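Local atomic coordinates of endo-polygalacturonase (Pectobacterium carotovorum subsp. carotovorum, PDB entry 1BHE), a protein that hydrolyses the alpha-1,4-linked galacturonic acid backbone of polygalacturonate, macerating plant tissue during soft rot. Residues 325-339 with 352-366. Residues are numbered along the deposited sequence; the frame is centred on the assembly and turned at random.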
loop_
_atom_site.group_PDB
_atom_site.type_symbol
_atom_site.label_atom_id
_atom_site.label_comp_id
_atom_site.label_asym_id
_atom_site.label_seq_id
_atom_site.Cartn_x
_atom_site.Cartn_y
_atom_site.Cartn_z
ATOM N N TRP A 325 -15.863 -2.619 -16.523
ATOM C CA TRP A 325 -14.502 -3.141 -16.583
ATOM C C TRP A 325 -14.221 -3.749 -17.949
ATOM O O TRP A 325 -14.950 -4.637 -18.400
ATOM C CB TRP A 325 -14.305 -4.141 -15.440
ATOM C CG TRP A 325 -14.553 -3.635 -14.049
ATOM C CD1 TRP A 325 -14.764 -2.352 -13.633
ATOM C CD2 TRP A 325 -14.573 -4.421 -12.845
ATOM N NE1 TRP A 325 -14.942 -2.280 -12.281
ATOM C CE2 TRP A 325 -14.819 -3.546 -11.770
ATOM C CE3 TRP A 325 -14.410 -5.781 -12.573
ATOM C CZ2 TRP A 325 -14.917 -3.979 -10.447
ATOM C CZ3 TRP A 325 -14.497 -6.210 -11.263
ATOM C CH2 TRP A 325 -14.750 -5.314 -10.214
ATOM N N SER A 326 -13.185 -3.255 -18.628
ATOM C CA SER A 326 -12.855 -3.769 -19.954
ATOM C C SER A 326 -11.365 -3.710 -20.254
ATOM O O SER A 326 -10.575 -3.127 -19.513
ATOM C CB SER A 326 -13.655 -3.023 -21.025
ATOM O OG SER A 326 -13.350 -1.639 -21.041
ATOM N N ASP A 327 -10.969 -4.337 -21.358
ATOM C CA ASP A 327 -9.582 -4.409 -21.796
ATOM C C ASP A 327 -8.691 -4.903 -20.660
ATOM O O ASP A 327 -7.780 -4.245 -20.174
ATOM C CB ASP A 327 -9.089 -3.088 -22.379
ATOM C CG ASP A 327 -7.697 -3.159 -22.975
ATOM O OD1 ASP A 327 -7.201 -4.269 -23.266
ATOM O OD2 ASP A 327 -7.075 -2.084 -23.139
ATOM N N ILE A 328 -8.994 -6.118 -20.212
ATOM C CA ILE A 328 -8.285 -6.795 -19.130
ATOM C C ILE A 328 -7.602 -8.031 -19.696
ATOM O O ILE A 328 -8.260 -8.932 -20.230
ATOM C CB ILE A 328 -9.248 -7.161 -17.986
ATOM C CG1 ILE A 328 -9.936 -5.913 -17.427
ATOM C CG2 ILE A 328 -8.523 -7.891 -16.866
ATOM C CD1 ILE A 328 -11.185 -6.182 -16.618
ATOM N N THR A 329 -6.270 -8.055 -19.697
ATOM C CA THR A 329 -5.532 -9.166 -20.277
ATOM C C THR A 329 -4.560 -9.833 -19.314
ATOM O O THR A 329 -3.910 -9.203 -18.481
ATOM C CB THR A 329 -4.723 -8.719 -21.516
ATOM O OG1 THR A 329 -3.770 -7.723 -21.106
ATOM C CG2 THR A 329 -5.605 -8.131 -22.601
ATOM N N PHE A 330 -4.458 -11.153 -19.435
ATOM C CA PHE A 330 -3.523 -11.961 -18.671
ATOM C C PHE A 330 -2.656 -12.737 -19.671
ATOM O O PHE A 330 -3.207 -13.424 -20.531
ATOM C CB PHE A 330 -4.196 -12.946 -17.731
ATOM C CG PHE A 330 -5.117 -12.414 -16.679
ATOM C CD1 PHE A 330 -6.404 -12.014 -16.986
ATOM C CD2 PHE A 330 -4.698 -12.324 -15.358
ATOM C CE1 PHE A 330 -7.252 -11.519 -16.015
ATOM C CE2 PHE A 330 -5.542 -11.844 -14.377
ATOM C CZ PHE A 330 -6.819 -11.439 -14.703
ATOM N N LYS A 331 -1.342 -12.629 -19.561
ATOM C CA LYS A 331 -0.435 -13.316 -20.467
ATOM C C LYS A 331 0.740 -13.943 -19.734
ATOM O O LYS A 331 1.418 -13.300 -18.927
ATOM C CB LYS A 331 0.091 -12.351 -21.537
ATOM C CG LYS A 331 0.960 -13.013 -22.595
ATOM C CD LYS A 331 1.162 -12.103 -23.796
ATOM C CE LYS A 331 1.635 -12.875 -25.016
ATOM N NZ LYS A 331 2.828 -13.713 -24.724
ATOM N N ASP A 332 1.012 -15.221 -20.038
ATOM C CA ASP A 332 2.114 -15.940 -19.403
ATOM C C ASP A 332 1.996 -15.873 -17.877
ATOM O O ASP A 332 2.876 -15.360 -17.185
ATOM C CB ASP A 332 3.462 -15.353 -19.846
ATOM C CG ASP A 332 3.757 -15.638 -21.307
ATOM O OD1 ASP A 332 3.353 -16.715 -21.796
ATOM O OD2 ASP A 332 4.392 -14.787 -21.964
ATOM N N VAL A 333 0.894 -16.401 -17.362
ATOM C CA VAL A 333 0.631 -16.439 -15.924
ATOM C C VAL A 333 0.575 -17.903 -15.479
ATOM O O VAL A 333 -0.212 -18.677 -16.031
ATOM C CB VAL A 333 -0.674 -15.717 -15.565
ATOM C CG1 VAL A 333 -1.076 -15.953 -14.115
ATOM C CG2 VAL A 333 -0.556 -14.215 -15.818
ATOM N N THR A 334 1.423 -18.284 -14.531
ATOM C CA THR A 334 1.469 -19.652 -14.046
ATOM C C THR A 334 1.196 -19.751 -12.544
ATOM O O THR A 334 1.692 -18.964 -11.740
ATOM C CB THR A 334 2.844 -20.310 -14.289
ATOM O OG1 THR A 334 3.263 -20.158 -15.649
ATOM C CG2 THR A 334 2.803 -21.797 -13.956
ATOM N N SER A 335 0.431 -20.768 -12.171
ATOM C CA SER A 335 0.140 -21.073 -10.778
ATOM C C SER A 335 0.568 -22.523 -10.535
ATOM O O SER A 335 0.008 -23.450 -11.122
ATOM C CB SER A 335 -1.322 -20.859 -10.417
ATOM O OG SER A 335 -1.489 -20.969 -9.013
ATOM N N GLU A 336 1.590 -22.703 -9.710
ATOM C CA GLU A 336 2.171 -24.010 -9.462
ATOM C C GLU A 336 1.405 -24.908 -8.512
ATOM O O GLU A 336 1.696 -26.112 -8.455
ATOM C CB GLU A 336 3.617 -23.824 -8.961
ATOM C CG GLU A 336 4.574 -23.451 -10.084
ATOM C CD GLU A 336 5.949 -23.047 -9.603
ATOM O OE1 GLU A 336 6.415 -23.540 -8.555
ATOM O OE2 GLU A 336 6.582 -22.214 -10.287
ATOM N N THR A 337 0.499 -24.364 -7.704
ATOM C CA THR A 337 -0.243 -25.174 -6.749
ATOM C C THR A 337 -1.747 -25.038 -6.954
ATOM O O THR A 337 -2.244 -24.106 -7.578
ATOM C CB THR A 337 0.076 -24.825 -5.283
ATOM O OG1 THR A 337 -0.123 -23.419 -5.096
ATOM C CG2 THR A 337 1.501 -25.200 -4.914
ATOM N N LYS A 338 -2.474 -26.003 -6.404
ATOM C CA LYS A 338 -3.923 -26.065 -6.498
ATOM C C LYS A 338 -4.594 -24.808 -5.961
ATOM O O LYS A 338 -4.332 -24.407 -4.828
ATOM C CB LYS A 338 -4.413 -27.300 -5.737
ATOM C CG LYS A 338 -5.917 -27.526 -5.771
ATOM C CD LYS A 338 -6.297 -28.634 -4.793
ATOM C CE LYS A 338 -7.781 -28.941 -4.854
ATOM N NZ LYS A 338 -8.080 -30.308 -4.337
ATOM N N GLY A 339 -5.490 -24.216 -6.748
ATOM C CA GLY A 339 -6.197 -23.015 -6.319
ATOM C C GLY A 339 -7.516 -22.848 -7.057
ATOM O O GLY A 339 -7.894 -23.673 -7.893
ATOM N N ILE A 352 -18.520 -9.407 -18.574
ATOM C CA ILE A 352 -17.180 -8.812 -18.596
ATOM C C ILE A 352 -16.293 -9.650 -19.505
ATOM O O ILE A 352 -16.269 -10.876 -19.375
ATOM C CB ILE A 352 -16.595 -8.698 -17.180
ATOM C CG1 ILE A 352 -17.440 -7.732 -16.344
ATOM C CG2 ILE A 352 -15.144 -8.248 -17.211
ATOM C CD1 ILE A 352 -17.181 -7.819 -14.856
ATOM N N GLU A 353 -15.640 -9.027 -20.480
ATOM C CA GLU A 353 -14.771 -9.767 -21.391
ATOM C C GLU A 353 -13.326 -9.736 -20.904
ATOM O O GLU A 353 -12.796 -8.655 -20.640
ATOM C CB GLU A 353 -14.850 -9.218 -22.816
ATOM C CG GLU A 353 -16.250 -8.999 -23.356
ATOM C CD GLU A 353 -16.923 -10.268 -23.843
ATOM O OE1 GLU A 353 -16.237 -11.143 -24.411
ATOM O OE2 GLU A 353 -18.151 -10.398 -23.656
ATOM N N VAL A 354 -12.695 -10.898 -20.782
ATOM C CA VAL A 354 -11.315 -10.996 -20.333
ATOM C C VAL A 354 -10.489 -11.869 -21.272
ATOM O O VAL A 354 -10.983 -12.861 -21.812
ATOM C CB VAL A 354 -11.189 -11.563 -18.905
ATOM C CG1 VAL A 354 -11.535 -10.521 -17.850
ATOM C CG2 VAL A 354 -12.065 -12.796 -18.731
ATOM N N THR A 355 -9.224 -11.514 -21.467
ATOM C CA THR A 355 -8.335 -12.267 -22.342
ATOM C C THR A 355 -7.268 -12.999 -21.540
ATOM O O THR A 355 -6.538 -12.411 -20.741
ATOM C CB THR A 355 -7.664 -11.364 -23.395
ATOM O OG1 THR A 355 -8.656 -10.851 -24.293
ATOM C CG2 THR A 355 -6.623 -12.118 -24.206
ATOM N N MET A 356 -7.189 -14.312 -21.747
ATOM C CA MET A 356 -6.205 -15.140 -21.068
ATOM C C MET A 356 -5.295 -15.855 -22.060
ATOM O O MET A 356 -5.713 -16.822 -22.703
ATOM C CB MET A 356 -6.890 -16.175 -20.175
ATOM C CG MET A 356 -7.868 -15.619 -19.161
ATOM S SD MET A 356 -7.793 -16.490 -17.587
ATOM C CE MET A 356 -8.743 -15.385 -16.547
ATOM N N LYS A 357 -4.058 -15.393 -22.194
ATOM C CA LYS A 357 -3.096 -16.013 -23.096
ATOM C C LYS A 357 -2.008 -16.726 -22.301
ATOM O O LYS A 357 -1.311 -16.133 -21.482
ATOM C CB LYS A 357 -2.462 -14.999 -24.050
ATOM C CG LYS A 357 -3.453 -14.132 -24.808
ATOM C CD LYS A 357 -2.914 -13.722 -26.169
ATOM C CE LYS A 357 -2.255 -12.350 -26.113
ATOM N NZ LYS A 357 -1.869 -11.863 -27.469
ATOM N N ASN A 358 -1.874 -18.031 -22.522
ATOM C CA ASN A 358 -0.889 -18.848 -21.838
ATOM C C ASN A 358 -0.993 -18.759 -20.317
ATOM O O ASN A 358 -0.018 -18.507 -19.608
ATOM C CB ASN A 358 0.526 -18.505 -22.310
ATOM C CG ASN A 358 1.547 -19.554 -21.925
ATOM O OD1 ASN A 358 1.224 -20.731 -21.747
ATOM N ND2 ASN A 358 2.805 -19.147 -21.802
ATOM N N VAL A 359 -2.193 -18.982 -19.801
ATOM C CA VAL A 359 -2.454 -18.973 -18.364
ATOM C C VAL A 359 -2.476 -20.433 -17.915
ATOM O O VAL A 359 -3.399 -21.159 -18.287
ATOM C CB VAL A 359 -3.769 -18.274 -18.004
ATOM C CG1 VAL A 359 -4.149 -18.476 -16.543
ATOM C CG2 VAL A 359 -3.679 -16.782 -18.313
ATOM N N LYS A 360 -1.454 -20.859 -17.185
ATOM C CA LYS A 360 -1.380 -22.251 -16.770
ATOM C C LYS A 360 -1.654 -22.483 -15.290
ATOM O O LYS A 360 -0.885 -22.084 -14.417
ATOM C CB LYS A 360 -0.006 -22.837 -17.124
ATOM C CG LYS A 360 0.187 -23.112 -18.608
ATOM C CD LYS A 360 1.612 -22.794 -19.040
ATOM C CE LYS A 360 2.212 -23.940 -19.841
ATOM N NZ LYS A 360 3.460 -24.457 -19.211
ATOM N N LEU A 361 -2.766 -23.160 -15.025
ATOM C CA LEU A 361 -3.173 -23.518 -13.675
ATOM C C LEU A 361 -3.041 -25.041 -13.544
ATOM O O LEU A 361 -3.093 -25.736 -14.563
ATOM C CB LEU A 361 -4.605 -23.118 -13.361
ATOM C CG LEU A 361 -5.050 -21.682 -13.629
ATOM C CD1 LEU A 361 -6.526 -21.533 -13.290
ATOM C CD2 LEU A 361 -4.224 -20.680 -12.840
ATOM N N THR A 362 -2.862 -25.535 -12.325
ATOM C CA THR A 362 -2.745 -26.986 -12.144
ATOM C C THR A 362 -4.025 -27.674 -12.592
ATOM O O THR A 362 -5.087 -27.047 -12.663
ATOM C CB THR A 362 -2.398 -27.312 -10.684
ATOM O OG1 THR A 362 -2.237 -28.724 -10.517
ATOM C CG2 THR A 362 -3.497 -26.806 -9.770
ATOM N N SER A 363 -3.967 -28.978 -12.871
ATOM C CA SER A 363 -5.124 -29.723 -13.347
ATOM C C SER A 363 -6.243 -29.880 -12.331
ATOM O O SER A 363 -7.390 -30.117 -12.731
ATOM C CB SER A 363 -4.733 -31.089 -13.915
ATOM O OG SER A 363 -3.632 -31.689 -13.268
ATOM N N ASP A 364 -5.976 -29.735 -11.039
ATOM C CA ASP A 364 -7.002 -29.852 -10.014
ATOM C C ASP A 364 -7.579 -28.503 -9.602
ATOM O O ASP A 364 -8.308 -28.433 -8.609
ATOM C CB ASP A 364 -6.502 -30.618 -8.791
ATOM C CG ASP A 364 -5.104 -30.340 -8.311
ATOM O OD1 ASP A 364 -4.401 -29.459 -8.847
ATOM O OD2 ASP A 364 -4.649 -31.011 -7.352
ATOM N N SER A 365 -7.343 -27.447 -10.373
ATOM C CA SER A 365 -7.868 -26.125 -10.070
ATOM C C SER A 365 -9.290 -25.936 -10.584
ATOM O O SER A 365 -9.678 -26.520 -11.599
ATOM C CB SER A 365 -6.983 -25.028 -10.665
ATOM O OG SER A 365 -5.779 -24.873 -9.947
ATOM N N THR A 366 -10.060 -25.100 -9.890
ATOM C CA THR A 366 -11.440 -24.847 -10.276
ATOM C C THR A 366 -11.676 -23.395 -10.676
ATOM O O THR A 366 -11.125 -22.454 -10.110
ATOM C CB THR A 366 -12.423 -25.218 -9.150
ATOM O OG1 THR A 366 -12.241 -26.599 -8.802
ATOM C CG2 THR A 366 -13.874 -25.006 -9.562
HETATM O O HOH W 1 -15.933 -6.067 -20.570
HETATM O O HOH W 2 -13.026 -5.988 -22.588
HETATM O O HOH W 3 -10.615 -7.394 -22.209
HETATM O O HOH W 4 2.369 -19.800 -18.382
HETATM O O HOH W 5 -3.220 -23.521 -10.239
#
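Successive coils of the right-handed parallel beta-helix of this family 28 glycosyl hydrolase stack in register here, Phe330 beside Met356 and Val333 beside Val359. Backbone hydrogen bonds between parallel strands join the coils, among them Lys357 N to Phe330 O (2.7 Å). Inside, Phe330 and Met356 share a first torsion, CG anti to the carbonyl carbon (chi1 -59° and -55°), which sends both side chains the same way, side by side. Met356 SD makes an oblique Met-aromatic contact, 5.3 Å from the Phe330 ring centroid, and Met356 CE an apolar one with Phe330 CD1 (4.1 Å); Tyr296 of the preceding coil stacks on this ring. Val359 CG2 packs against Phe330 CB at 3.9 Å.

Both coils turn a corner with left-handed backbone angles at Asp332 and Asn358. There Asn358 ND2 donates to Asp332 OD1, the amide almost perpendicular to the carboxylate (88°); the modelled 2.5 Å is doubtfully short. Lys331 NZ forms a salt bridge with Asp332 OD2, its hydrogen bond weak at 3.3 Å; this probably offsets some repulsion between Lys331 NZ and Lys357 NZ, 5.7 Å apart.

In the type I turn Thr362-Ser365, Thr362 OG1 donates to Asp364 OD1, and one water bridges Thr337 O, Thr362 N and Ser365 OG. The stack thus combines an apolar interior with a polar outer corner, water linking the coils at this turn.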